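Local coordinates for protein glutamate--cysteine ligase GshA (Methylobacillus flagellatus KT, PDB 3K1T) that probably acts as a glutamate–cysteine ligase, joining glutamate to cysteine to give gamma-glutamylcysteine, at residues A[49-54]-A[58-63]; A[344-349]-A[407-412]. One frame throughout, in Å; residues are numbered along the deposited sequence. Where two conformers were deposited one is given.

Both contacts involve the antiparallel sheet that contains strands 45-52, 57-63 and 340-349, and they follow one another along the chain without nesting or crossing. Interaction 1 comes first and closes a short beta hairpin, strand 45-52 turning back as strand 57-63. Much later the chain returns as strand 340-349, which pairs antiparallel with strand 45-52 on the side away from 58-63, and L50 N lies 2.9 Å from P344 O. Interaction 2 then closes a loop of 57 residues, setting helix 398-421 against this strand. The helix also reaches the hairpin, V408 packing on L50 and P59, while one sulfate on the other face touches both contacts.

Interaction 1: A[49-54]-A[58-63]; sequences DLRNAG and APVDTN. With SO4 (sulfate ion), chain B.
D49 to R51 pair antiparallel with A58 to D61, and the register slips by one residue between D49 and L50, where V60 and D61 both face D49 in a classic beta bulge. R51 and A58 exchange two backbone hydrogen bonds; at the bulge V60 N gives to D49 O (2.8 Å, N-H...O 172°) and D49 N gives to D61 O. V60 is the extra residue, and its CG2 lies 3.7 Å from D49 CB. On the face of L50 and P59, the CD2 branch of L50 meets P59 CB at 3.8 Å, with Y405 and V408 of helix 398-421 packing on L50.

The face of D49, R51 and D61 carries the charges. The side chains of D49 and D61 lie side by side, pointing the same way, their carboxylate planes 46° apart and their OD2 atoms 4.3 Å from each other. A water bridges the pair, 2.8 Å from D49 OD1 and 3.0 Å from D61 OD2. The R51 guanidinium is held by V331 O and E343, with L370 and N371 adding carbonyls.

Farther along, N63 ND2 donates to O3 of a sulfate (3.0 Å), probably a crystallisation ion, which S47, G67 and R359 also hold. Two neighbouring acids would be expected to repel; R359, which also forms a salt bridge with D49 OD1, probably offsets this together with the bridging water.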
loop_
_atom_site.group_PDB
_atom_site.type_symbol
_atom_site.label_atom_id
_atom_site.label_comp_id
_atom_site.label_asym_id
_atom_site.label_seq_id
_atom_site.Cartn_x
_atom_site.Cartn_y
_atom_site.Cartn_z
ATOM N N ASP A 49 18.219 2.630 10.515
ATOM C CA ASP A 49 18.699 3.871 11.114
ATOM C C ASP A 49 19.636 4.560 10.122
ATOM O O ASP A 49 20.591 3.925 9.637
ATOM C CB ASP A 49 19.536 3.617 12.365
ATOM C CG ASP A 49 18.743 3.031 13.544
ATOM O OD1 ASP A 49 17.541 2.743 13.410
ATOM O OD2 ASP A 49 19.354 2.871 14.644
ATOM N N LEU A 50 19.384 5.851 9.853
ATOM C CA LEU A 50 20.263 6.652 9.028
ATOM C C LEU A 50 20.905 7.781 9.838
ATOM O O LEU A 50 20.375 8.186 10.873
ATOM C CB LEU A 50 19.481 7.298 7.884
ATOM C CG LEU A 50 18.640 6.402 6.959
ATOM C CD1 LEU A 50 17.860 7.315 5.952
ATOM C CD2 LEU A 50 19.528 5.353 6.252
ATOM N N ARG A 51 22.022 8.290 9.323
ATOM C CA ARG A 51 22.602 9.550 9.768
ATOM C C ARG A 51 22.856 10.479 8.585
ATOM O O ARG A 51 23.443 10.085 7.571
ATOM C CB ARG A 51 23.856 9.361 10.605
ATOM C CG ARG A 51 23.533 8.831 12.002
ATOM C CD ARG A 51 24.764 8.875 12.887
ATOM N NE ARG A 51 24.385 8.798 14.282
ATOM C CZ ARG A 51 25.216 8.966 15.297
ATOM N NH1 ARG A 51 26.497 9.173 15.069
ATOM N NH2 ARG A 51 24.748 8.907 16.553
ATOM N N ASN A 52 22.356 11.701 8.745
ATOM C CA ASN A 52 22.551 12.790 7.778
ATOM C C ASN A 52 23.626 13.734 8.358
ATOM O O ASN A 52 23.389 14.460 9.329
ATOM C CB ASN A 52 21.218 13.498 7.592
ATOM C CG ASN A 52 21.268 14.569 6.522
ATOM O OD1 ASN A 52 22.341 14.937 6.066
ATOM N ND2 ASN A 52 20.108 15.097 6.145
ATOM N N ALA A 53 24.806 13.689 7.757
ATOM C CA ALA A 53 25.969 14.470 8.167
ATOM C C ALA A 53 26.089 15.744 7.323
ATOM O O ALA A 53 27.037 16.523 7.498
ATOM C CB ALA A 53 27.230 13.598 7.991
ATOM N N GLY A 54 25.175 15.940 6.367
ATOM C CA GLY A 54 25.313 17.046 5.394
ATOM C C GLY A 54 26.317 16.740 4.294
ATOM O O GLY A 54 26.079 17.045 3.114
ATOM N N ALA A 58 24.016 8.017 5.249
ATOM C CA ALA A 58 24.392 6.608 5.310
ATOM C C ALA A 58 23.581 5.840 6.340
ATOM O O ALA A 58 23.186 6.379 7.383
ATOM C CB ALA A 58 25.956 6.440 5.577
ATOM N N PRO A 59 23.297 4.576 6.033
ATOM C CA PRO A 59 22.693 3.723 7.036
ATOM C C PRO A 59 23.712 3.241 8.057
ATOM O O PRO A 59 24.866 2.922 7.697
ATOM C CB PRO A 59 22.137 2.553 6.206
ATOM C CG PRO A 59 23.128 2.425 5.076
ATOM C CD PRO A 59 23.613 3.840 4.785
ATOM N N VAL A 60 23.292 3.199 9.317
ATOM C CA VAL A 60 24.155 2.785 10.409
ATOM C C VAL A 60 23.647 1.589 11.209
ATOM O O VAL A 60 24.373 1.101 12.095
ATOM C CB VAL A 60 24.465 3.938 11.369
ATOM C CG1 VAL A 60 25.222 5.067 10.626
ATOM C CG2 VAL A 60 23.159 4.453 12.056
ATOM N N ASP A 61 22.415 1.132 10.942
ATOM C CA ASP A 61 21.877 -0.097 11.546
ATOM C C ASP A 61 20.673 -0.585 10.735
ATOM O O ASP A 61 19.830 0.240 10.279
ATOM C CB ASP A 61 21.400 0.158 12.991
ATOM C CG ASP A 61 20.798 -1.109 13.659
ATOM O OD1 ASP A 61 21.634 -1.891 14.123
ATOM O OD2 ASP A 61 19.524 -1.295 13.710
ATOM N N THR A 62 20.588 -1.893 10.550
ATOM C CA THR A 62 19.440 -2.538 9.908
ATOM C C THR A 62 18.888 -3.546 10.909
ATOM O O THR A 62 19.654 -4.395 11.446
ATOM C CB THR A 62 19.830 -3.244 8.629
ATOM O OG1 THR A 62 20.401 -2.277 7.726
ATOM C CG2 THR A 62 18.595 -3.886 7.929
ATOM N N ASN A 63 17.596 -3.439 11.191
ATOM C CA ASN A 63 16.955 -4.325 12.155
ATOM C C ASN A 63 15.825 -5.099 11.455
ATOM O O ASN A 63 14.859 -4.521 10.992
ATOM C CB ASN A 63 16.454 -3.472 13.308
ATOM C CG ASN A 63 15.859 -4.303 14.484
ATOM O OD1 ASN A 63 15.840 -5.538 14.466
ATOM N ND2 ASN A 63 15.363 -3.592 15.491
HETATM S S SO4 B . 13.941 -0.300 16.054
HETATM O O1 SO4 B . 13.832 0.996 16.682
HETATM O O2 SO4 B . 13.063 -0.102 14.944
HETATM O O3 SO4 B . 15.282 -0.572 15.588
HETATM O O4 SO4 B . 13.461 -1.369 16.958
HETATM O O HOH W 1 17.031 0.078 12.932
#

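Interaction 2: A[344-349]-A[407-412]; sequences PVIYMM and VVARLA. With SO4 (sulfate ion), chain B.
I346 and A409 make the tight part of this contact, the methyl of A409 fitting against the branch point of I346 with CB 3.6 Å from I346 CG2. With CG1 beside the backbone N (chi1 -51°), CG2 falls opposite that nitrogen, and CB and both branches lie close to the one methyl. Selenomethionine M348 packs beside it more openly. Its SE lies 3.7 Å from A409 O, and the bend at the last torsion (chi3 -64°) turns CE back to 4.0 Å from A409 CB. SE also lies 3.9 Å from R410 CG, the aliphatic start of a side chain whose charged end goes to E30 and makes a cation-pi contact with F33. The contact is van der Waals packing, apolar at I346 and A409, with the selenium against a backbone carbonyl.

Y347 points away from the helix and has no contact with it. On the opposite face its OH donates a weak hydrogen bond to sulfate O2 at 2.6 Å, and F69 meets its ring edge-to-face. A phenylalanine at Y347 would probably keep the aromatic packing on F69 but leave sulfate O2 without this donor.

The axes of the two short segments approach to 9.1 Å and cross at 62°, so the helix lies obliquely across one face of the sheet. There it bridges neighbouring strands, A409 resting on strand 340-349 while V408 and A412 reach P59 of strand 57-63; on the other flank of 340-349, strand 352-361 continues the sheet.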
loop_
_atom_site.group_PDB
_atom_site.type_symbol
_atom_site.label_atom_id
_atom_site.label_comp_id
_atom_site.label_asym_id
_atom_site.label_seq_id
_atom_site.Cartn_x
_atom_site.Cartn_y
_atom_site.Cartn_z
ATOM N N PRO A 344 17.171 9.742 12.196
ATOM C CA PRO A 344 15.953 9.067 11.731
ATOM C C PRO A 344 16.050 7.546 11.629
ATOM O O PRO A 344 17.131 6.973 11.386
ATOM C CB PRO A 344 15.748 9.648 10.311
ATOM C CG PRO A 344 17.167 9.903 9.869
ATOM C CD PRO A 344 17.842 10.463 11.099
ATOM N N VAL A 345 14.879 6.932 11.796
ATOM C CA VAL A 345 14.653 5.491 11.652
ATOM C C VAL A 345 13.526 5.300 10.623
ATOM O O VAL A 345 12.435 5.834 10.830
ATOM C CB VAL A 345 14.166 4.879 12.987
ATOM C CG1 VAL A 345 14.084 3.338 12.877
ATOM C CG2 VAL A 345 15.042 5.316 14.156
ATOM N N ILE A 346 13.784 4.565 9.549
ATOM C CA ILE A 346 12.850 4.367 8.468
ATOM C C ILE A 346 12.275 2.941 8.560
ATOM O O ILE A 346 13.041 1.968 8.615
ATOM C CB ILE A 346 13.546 4.538 7.078
ATOM C CG1 ILE A 346 14.354 5.853 6.977
ATOM C CG2 ILE A 346 12.493 4.366 5.923
ATOM C CD1 ILE A 346 13.664 7.026 7.353
ATOM N N TYR A 347 10.949 2.833 8.582
ATOM C CA TYR A 347 10.220 1.547 8.656
ATOM C C TYR A 347 9.717 1.093 7.276
ATOM O O TYR A 347 9.153 1.896 6.492
ATOM C CB TYR A 347 9.028 1.677 9.627
ATOM C CG TYR A 347 9.385 1.350 11.045
ATOM C CD1 TYR A 347 10.474 1.979 11.679
ATOM C CD2 TYR A 347 8.684 0.385 11.753
ATOM C CE1 TYR A 347 10.833 1.645 12.970
ATOM C CE2 TYR A 347 9.020 0.060 13.061
ATOM C CZ TYR A 347 10.110 0.675 13.656
ATOM O OH TYR A 347 10.483 0.309 14.923
HETATM N N MSE A 348 9.893 -0.196 7.006
HETATM C CA MSE A 348 9.447 -0.852 5.805
HETATM C C MSE A 348 8.693 -2.120 6.131
HETATM O O MSE A 348 9.012 -2.793 7.113
HETATM C CB MSE A 348 10.625 -1.157 4.885
HETATM C CG MSE A 348 11.174 0.156 4.240
HETATM SE SE MSE A 348 13.081 0.071 3.851
HETATM C CE MSE A 348 13.704 -0.086 5.682
HETATM N N MSE A 349 7.676 -2.410 5.327
HETATM C CA MSE A 349 7.025 -3.721 5.293
HETATM C C MSE A 349 7.006 -4.189 3.848
HETATM O O MSE A 349 6.757 -3.388 2.923
HETATM C CB MSE A 349 5.626 -3.644 5.923
HETATM C CG MSE A 349 5.704 -3.139 7.345
HETATM SE SE MSE A 349 3.979 -3.340 8.297
HETATM C CE MSE A 349 4.271 -5.193 8.762
ATOM N N VAL A 407 15.087 6.091 -0.095
ATOM C CA VAL A 407 15.976 5.425 -1.054
ATOM C C VAL A 407 17.155 4.698 -0.329
ATOM O O VAL A 407 17.409 3.497 -0.541
ATOM C CB VAL A 407 16.505 6.410 -2.111
ATOM C CG1 VAL A 407 17.680 5.782 -2.900
ATOM C CG2 VAL A 407 15.379 6.878 -3.057
ATOM N N VAL A 408 17.835 5.402 0.571
ATOM C CA VAL A 408 18.977 4.818 1.257
ATOM C C VAL A 408 18.498 3.686 2.178
ATOM O O VAL A 408 19.138 2.636 2.269
ATOM C CB VAL A 408 19.781 5.875 2.028
ATOM C CG1 VAL A 408 20.985 5.226 2.768
ATOM C CG2 VAL A 408 20.253 7.010 1.016
ATOM N N ALA A 409 17.337 3.858 2.794
ATOM C CA ALA A 409 16.763 2.763 3.616
ATOM C C ALA A 409 16.444 1.517 2.819
ATOM O O ALA A 409 16.728 0.398 3.271
ATOM C CB ALA A 409 15.513 3.231 4.374
ATOM N N ARG A 410 15.925 1.693 1.611
ATOM C CA ARG A 410 15.680 0.571 0.715
ATOM C C ARG A 410 16.977 -0.092 0.167
ATOM O O ARG A 410 16.996 -1.290 -0.071
ATOM C CB ARG A 410 14.718 0.960 -0.403
ATOM C CG ARG A 410 13.241 1.097 0.098
ATOM C CD ARG A 410 12.337 1.466 -1.050
ATOM N NE ARG A 410 12.580 2.840 -1.502
ATOM C CZ ARG A 410 12.307 3.292 -2.741
ATOM N NH1 ARG A 410 11.712 2.529 -3.664
ATOM N NH2 ARG A 410 12.539 4.543 -3.044
ATOM N N LEU A 411 18.041 0.668 -0.033
ATOM C CA LEU A 411 19.355 0.069 -0.368
ATOM C C LEU A 411 19.838 -0.818 0.766
ATOM O O LEU A 411 20.321 -1.930 0.528
ATOM C CB LEU A 411 20.403 1.145 -0.685
ATOM C CG LEU A 411 20.143 2.050 -1.895
ATOM C CD1 LEU A 411 21.253 3.174 -1.936
ATOM C CD2 LEU A 411 20.164 1.223 -3.174
ATOM N N ALA A 412 19.715 -0.327 1.997
ATOM C CA ALA A 412 20.101 -1.128 3.183
ATOM C C ALA A 412 19.196 -2.376 3.325
ATOM O O ALA A 412 19.660 -3.455 3.679
ATOM C CB ALA A 412 20.055 -0.263 4.453
HETATM S S SO4 B . 13.941 -0.300 16.054
HETATM O O1 SO4 B . 13.832 0.996 16.682
HETATM O O2 SO4 B . 13.063 -0.102 14.944
HETATM O O3 SO4 B . 15.282 -0.572 15.588
HETATM O O4 SO4 B . 13.461 -1.369 16.958
#